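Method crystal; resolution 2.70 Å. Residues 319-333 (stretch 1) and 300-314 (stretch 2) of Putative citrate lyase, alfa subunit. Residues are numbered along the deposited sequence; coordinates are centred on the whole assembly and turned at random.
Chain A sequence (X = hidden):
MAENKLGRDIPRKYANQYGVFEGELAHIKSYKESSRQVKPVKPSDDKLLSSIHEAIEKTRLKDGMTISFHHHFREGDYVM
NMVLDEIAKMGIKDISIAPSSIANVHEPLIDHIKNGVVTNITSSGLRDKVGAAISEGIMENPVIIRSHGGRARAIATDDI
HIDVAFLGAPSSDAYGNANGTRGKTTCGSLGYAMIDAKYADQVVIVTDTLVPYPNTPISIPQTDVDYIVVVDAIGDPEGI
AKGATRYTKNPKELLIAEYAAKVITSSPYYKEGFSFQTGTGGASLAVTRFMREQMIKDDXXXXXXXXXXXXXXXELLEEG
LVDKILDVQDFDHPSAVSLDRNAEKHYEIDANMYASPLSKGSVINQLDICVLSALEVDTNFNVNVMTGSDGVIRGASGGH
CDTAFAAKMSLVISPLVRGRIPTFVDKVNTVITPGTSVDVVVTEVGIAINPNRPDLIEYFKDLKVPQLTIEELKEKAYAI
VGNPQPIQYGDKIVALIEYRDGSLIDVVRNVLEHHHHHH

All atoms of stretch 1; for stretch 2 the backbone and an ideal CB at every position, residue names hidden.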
# COMPACT_ATOMS: atom_id res chain seq x y z
N GLU A 319 9.91 -20.70 18.30
CA GLU A 319 10.78 -20.99 19.43
C GLU A 319 11.25 -19.69 20.08
O GLU A 319 12.03 -19.69 21.04
CB GLU A 319 11.99 -21.80 18.97
CG GLU A 319 11.66 -23.18 18.44
CD GLU A 319 12.87 -23.96 17.92
OE1 GLU A 319 12.72 -25.17 17.63
OE2 GLU A 319 13.97 -23.35 17.81
N GLY A 320 10.78 -18.57 19.55
CA GLY A 320 11.18 -17.29 20.10
C GLY A 320 12.63 -16.91 19.82
O GLY A 320 13.18 -16.06 20.51
N LEU A 321 13.25 -17.53 18.81
CA LEU A 321 14.63 -17.21 18.49
C LEU A 321 14.78 -16.05 17.52
O LEU A 321 15.85 -15.44 17.42
CB LEU A 321 15.34 -18.43 17.93
CG LEU A 321 16.16 -19.22 18.96
CD1 LEU A 321 15.23 -19.86 19.98
CD2 LEU A 321 16.97 -20.28 18.22
N VAL A 322 13.72 -15.76 16.79
CA VAL A 322 13.72 -14.65 15.86
C VAL A 322 12.42 -13.89 16.12
O VAL A 322 11.32 -14.46 16.07
CB VAL A 322 13.82 -15.14 14.37
CG1 VAL A 322 12.66 -16.05 14.01
CG2 VAL A 322 13.86 -13.95 13.44
N ASP A 323 12.56 -12.62 16.44
CA ASP A 323 11.42 -11.78 16.77
C ASP A 323 10.38 -11.59 15.67
O ASP A 323 9.19 -11.82 15.90
CB ASP A 323 11.89 -10.42 17.25
CG ASP A 323 10.78 -9.66 17.93
OD1 ASP A 323 10.31 -10.14 18.98
OD2 ASP A 323 10.36 -8.60 17.41
N LYS A 324 10.81 -11.15 14.50
CA LYS A 324 9.88 -10.93 13.40
C LYS A 324 10.39 -11.62 12.16
O LYS A 324 11.52 -12.11 12.13
CB LYS A 324 9.76 -9.45 13.09
CG LYS A 324 9.26 -8.60 14.21
CD LYS A 324 7.76 -8.57 14.24
CE LYS A 324 7.27 -7.55 15.24
NZ LYS A 324 7.84 -6.20 15.02
N ILE A 325 9.57 -11.66 11.13
CA ILE A 325 9.97 -12.27 9.87
C ILE A 325 9.26 -11.57 8.71
O ILE A 325 8.02 -11.50 8.66
CB ILE A 325 9.70 -13.80 9.89
CG1 ILE A 325 9.64 -14.34 8.48
CG2 ILE A 325 8.39 -14.10 10.57
CD1 ILE A 325 9.26 -15.80 8.49
N LEU A 326 10.06 -11.01 7.80
CA LEU A 326 9.55 -10.30 6.62
C LEU A 326 9.54 -11.29 5.46
O LEU A 326 10.56 -11.90 5.15
CB LEU A 326 10.43 -9.09 6.30
CG LEU A 326 10.67 -8.17 7.50
CD1 LEU A 326 11.53 -6.99 7.07
CD2 LEU A 326 9.36 -7.70 8.07
N ASP A 327 8.39 -11.43 4.82
CA ASP A 327 8.19 -12.41 3.75
C ASP A 327 7.82 -11.85 2.38
O ASP A 327 6.78 -11.20 2.23
CB ASP A 327 7.08 -13.38 4.21
CG ASP A 327 6.96 -14.61 3.34
OD1 ASP A 327 7.25 -14.53 2.13
OD2 ASP A 327 6.56 -15.66 3.88
N VAL A 328 8.65 -12.12 1.38
CA VAL A 328 8.35 -11.65 0.04
C VAL A 328 7.89 -12.83 -0.81
O VAL A 328 7.28 -12.67 -1.87
CB VAL A 328 9.57 -11.00 -0.62
CG1 VAL A 328 10.59 -12.06 -1.03
CG2 VAL A 328 9.12 -10.19 -1.82
N GLN A 329 8.19 -14.03 -0.34
CA GLN A 329 7.78 -15.23 -1.03
C GLN A 329 7.93 -16.47 -0.15
O GLN A 329 8.93 -16.62 0.56
CB GLN A 329 8.60 -15.40 -2.30
CG GLN A 329 8.59 -16.80 -2.80
CD GLN A 329 9.29 -16.95 -4.12
OE1 GLN A 329 10.35 -16.35 -4.34
NE2 GLN A 329 8.70 -17.75 -5.00
N ASP A 330 6.94 -17.34 -0.19
CA ASP A 330 6.97 -18.56 0.61
C ASP A 330 7.44 -19.71 -0.24
O ASP A 330 7.13 -19.77 -1.42
CB ASP A 330 5.60 -18.86 1.16
CG ASP A 330 5.16 -17.86 2.17
OD1 ASP A 330 4.10 -17.24 1.98
OD2 ASP A 330 5.89 -17.69 3.17
N PHE A 331 8.17 -20.64 0.37
CA PHE A 331 8.68 -21.79 -0.34
C PHE A 331 8.09 -23.15 0.08
O PHE A 331 8.62 -24.20 -0.28
CB PHE A 331 10.21 -21.81 -0.24
CG PHE A 331 10.90 -20.93 -1.25
CD1 PHE A 331 11.48 -21.48 -2.39
CD2 PHE A 331 10.96 -19.56 -1.07
CE1 PHE A 331 12.11 -20.66 -3.33
CE2 PHE A 331 11.59 -18.74 -2.01
CZ PHE A 331 12.17 -19.29 -3.13
N ASP A 332 7.00 -23.12 0.85
CA ASP A 332 6.31 -24.34 1.27
C ASP A 332 5.00 -23.98 1.97
O ASP A 332 4.88 -22.91 2.56
CB ASP A 332 7.20 -25.21 2.16
CG ASP A 332 7.64 -24.51 3.41
OD1 ASP A 332 8.50 -25.08 4.12
OD2 ASP A 332 7.14 -23.40 3.70
N HIS A 333 4.03 -24.88 1.91
CA HIS A 333 2.73 -24.62 2.51
C HIS A 333 2.77 -24.09 3.95
O HIS A 333 2.13 -23.09 4.27
CB HIS A 333 1.87 -25.87 2.45
CG HIS A 333 0.51 -25.69 3.04
ND1 HIS A 333 -0.40 -24.79 2.55
CD2 HIS A 333 -0.06 -26.27 4.12
CE1 HIS A 333 -1.48 -24.80 3.31
NE2 HIS A 333 -1.30 -25.69 4.27
N UNK A 300 21.45 -15.22 22.72
CA UNK A 300 21.22 -14.21 21.69
C UNK A 300 19.97 -14.51 20.87
O UNK A 300 19.63 -15.67 20.61
CB UNK A 300 22.44 -14.11 20.77
N UNK A 301 19.28 -13.44 20.49
CA UNK A 301 18.06 -13.56 19.71
C UNK A 301 18.12 -12.62 18.51
O UNK A 301 18.51 -11.46 18.64
CB UNK A 301 16.83 -13.26 20.57
N UNK A 302 17.74 -13.13 17.34
CA UNK A 302 17.75 -12.34 16.12
C UNK A 302 16.47 -11.50 16.03
O UNK A 302 15.41 -11.94 16.46
CB UNK A 302 17.89 -13.25 14.90
N UNK A 303 16.58 -10.29 15.48
CA UNK A 303 15.42 -9.41 15.33
C UNK A 303 14.46 -9.86 14.21
O UNK A 303 13.25 -9.78 14.37
CB UNK A 303 15.90 -7.98 15.05
N UNK A 304 15.00 -10.30 13.08
CA UNK A 304 14.15 -10.77 12.00
C UNK A 304 14.88 -11.59 10.94
O UNK A 304 16.10 -11.53 10.82
CB UNK A 304 13.48 -9.57 11.33
N UNK A 305 14.09 -12.36 10.20
CA UNK A 305 14.58 -13.19 9.12
C UNK A 305 13.86 -12.69 7.85
O UNK A 305 12.73 -12.19 7.92
CB UNK A 305 14.33 -14.68 9.39
N UNK A 306 14.52 -12.82 6.70
CA UNK A 306 13.95 -12.34 5.45
C UNK A 306 13.92 -13.35 4.32
O UNK A 306 14.22 -14.53 4.50
CB UNK A 306 14.73 -11.11 4.99
N UNK A 307 13.53 -12.87 3.15
CA UNK A 307 13.52 -13.68 1.94
C UNK A 307 12.34 -14.57 1.66
O UNK A 307 11.17 -14.21 1.84
CB UNK A 307 14.76 -14.57 1.96
N UNK A 308 12.70 -15.73 1.11
CA UNK A 308 11.74 -16.76 0.80
C UNK A 308 11.81 -17.57 2.07
O UNK A 308 12.84 -18.14 2.41
CB UNK A 308 12.05 -17.55 -0.47
N UNK A 309 10.69 -17.57 2.78
CA UNK A 309 10.58 -18.26 4.04
C UNK A 309 10.36 -19.74 3.85
O UNK A 309 9.78 -20.15 2.85
CB UNK A 309 9.44 -17.66 4.87
N UNK A 310 10.86 -20.55 4.78
CA UNK A 310 10.68 -22.00 4.75
C UNK A 310 10.22 -22.36 6.16
O UNK A 310 10.29 -21.52 7.06
CB UNK A 310 11.95 -22.74 4.34
N UNK A 311 9.75 -23.59 6.35
CA UNK A 311 9.29 -24.01 7.66
C UNK A 311 10.34 -23.84 8.74
O UNK A 311 10.00 -23.59 9.89
CB UNK A 311 8.84 -25.47 7.61
N UNK A 312 11.62 -23.96 8.38
CA UNK A 312 12.70 -23.80 9.36
C UNK A 312 12.63 -22.42 9.96
O UNK A 312 12.91 -22.21 11.14
CB UNK A 312 14.07 -24.04 8.72
N UNK A 313 12.23 -21.47 9.13
CA UNK A 313 12.11 -20.09 9.56
C UNK A 313 10.93 -19.91 10.51
O UNK A 313 11.02 -19.19 11.50
CB UNK A 313 11.96 -19.17 8.35
N UNK A 314 9.82 -20.57 10.20
CA UNK A 314 8.63 -20.49 11.03
C UNK A 314 8.99 -21.12 12.36
O UNK A 314 8.62 -20.64 13.43
CB UNK A 314 7.43 -21.18 10.38

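Position 300 has no atom of stretch 1 within 5.5 Å of its ideal CB, so stretch 1 sets no demand. The deposited residue is Ile 300.

At 301 the CB points sideways, 4.0 Å from Leu 321 O. Beyond lie the carbonyl of Gly 320 and the carboxylate of Asp 323. A long, basic side chain suits this path. The residue is Lys 301. Its CD lies 3.0 Å from Gly 320 O, and its NZ forms a salt bridge with Asp 323 OD1 at 3.3 Å, the hydrogen bond within it being weak.

Position 302 pairs in parallel with Val 322. Its CB lies 4.3 Å from Val 322 CG2, so a small or medium apolar residue fits. It is Ala 302. Its N donates to Leu 321 O (3.0 Å) and its O accepts from Asp 323 N (2.9 Å).

At 303 the chain turns a corner and CB points away, which leaves the choice wide. Asn 303 is deposited. Its O accepts from Lys 324 N at 2.8 Å.

Position 304 pairs with Lys 324, its CB on the same face as that side chain. Leu 326 CD1 offers an apolar surface further along, so aromatic or larger aliphatic residues suit. Phe 304 is found; its CD2 is 4.2 Å from Leu 326 CD1.

At 305 CB turns to the face of Val 322 and Ile 325. The ideal CB of 305 is 4.1 Å from Val 322 CG2 and 4.7 Å from Ile 325 CB, favouring a small apolar residue. It is Ala 305. Its N donates to Lys 324 O (3.2 Å), and its O accepts from Leu 326 N (2.9 Å).

Position 306 points sideways, near Leu 326, and an aliphatic chain could reach back. Leu 306 does so: its CD1 is 3.5 Å from Leu 326 CB.

Position 307 has phi 83°, which favours glycine, and is Gly 307. Its O accepts a weak bond from Val 328 N at 3.3 Å.

At 308 the ideal CB would lie 2.0 Å from Phe 331 CE2, a clash. Only glycine suits, and Gly 308 lies against the edge of that ring.

Position 309 faces Ile 325 CD1, 4.1 Å from its CB, with carboxylate oxygens of Asp 327 and Asp 330 also near. A branched aliphatic would fill the space. Ile 309 packs CG2 against Ile 325 CD1 at 3.4 Å. Its O accepts from Phe 331 N at 3.0 Å.

Position 310 precedes a helix, so Ser, Thr, Asp or Asn would suit. Thr 310 caps it: OG1 accepts a weak bond from the N of position 312 at 3.1 Å.

At 311 CB is 3.5 Å from Asp 332 OD1, and polar residues suit. It is Asn 311, whose N donates to Asp 332 OD1 at 3.0 Å.

Position 312 points away; Ala 312 makes no contact.

Position 313 points toward Ile 325 CD1, inviting an apolar chain. Selenomethionine Met 313 brings CG to 4.1 Å from Ile 325 CD1.

Position 314 points away and is Val 314.

Stretch 2, residues 300-314: IKANFALGGITNAMV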
# COMPACT_ATOMS: atom_id res chain seq x y z
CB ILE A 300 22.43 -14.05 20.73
CG1 ILE A 300 22.55 -15.26 19.81
CG2 ILE A 300 23.72 -13.83 21.51
CD1 ILE A 300 21.76 -15.12 18.54
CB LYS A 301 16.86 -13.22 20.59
CG LYS A 301 15.58 -13.89 20.17
CD LYS A 301 14.36 -13.28 20.87
CE LYS A 301 14.12 -11.84 20.42
NZ LYS A 301 12.77 -11.32 20.82
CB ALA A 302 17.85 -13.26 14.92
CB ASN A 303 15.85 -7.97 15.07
CG ASN A 303 16.71 -7.82 13.82
OD1 ASN A 303 17.05 -6.71 13.41
ND2 ASN A 303 17.06 -8.95 13.20
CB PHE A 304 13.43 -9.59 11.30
CG PHE A 304 14.33 -8.74 10.45
CD1 PHE A 304 15.02 -7.67 11.00
CD2 PHE A 304 14.53 -9.04 9.10
CE1 PHE A 304 15.89 -6.91 10.22
CE2 PHE A 304 15.41 -8.28 8.33
CZ PHE A 304 16.08 -7.22 8.89
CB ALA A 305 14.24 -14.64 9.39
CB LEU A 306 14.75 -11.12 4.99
CG LEU A 306 14.30 -10.36 3.75
CD1 LEU A 306 12.90 -9.82 3.97
CD2 LEU A 306 15.28 -9.23 3.45
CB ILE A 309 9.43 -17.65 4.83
CG1 ILE A 309 9.63 -16.13 4.90
CG2 ILE A 309 9.33 -18.29 6.20
CD1 ILE A 309 11.00 -15.70 5.43
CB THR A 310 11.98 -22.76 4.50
OG1 THR A 310 12.71 -22.86 5.72
CG2 THR A 310 12.83 -22.05 3.48
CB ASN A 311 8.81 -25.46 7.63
CG ASN A 311 8.25 -25.92 8.97
OD1 ASN A 311 8.88 -26.70 9.68
ND2 ASN A 311 7.06 -25.41 9.33
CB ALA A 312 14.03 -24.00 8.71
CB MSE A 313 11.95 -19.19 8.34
CG MSE A 313 12.80 -17.95 8.44
SE MSE A 313 14.63 -18.45 8.91
CE MSE A 313 15.50 -17.65 7.34
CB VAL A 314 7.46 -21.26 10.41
CG1 VAL A 314 6.19 -21.05 11.24
CG2 VAL A 314 7.25 -20.83 8.98
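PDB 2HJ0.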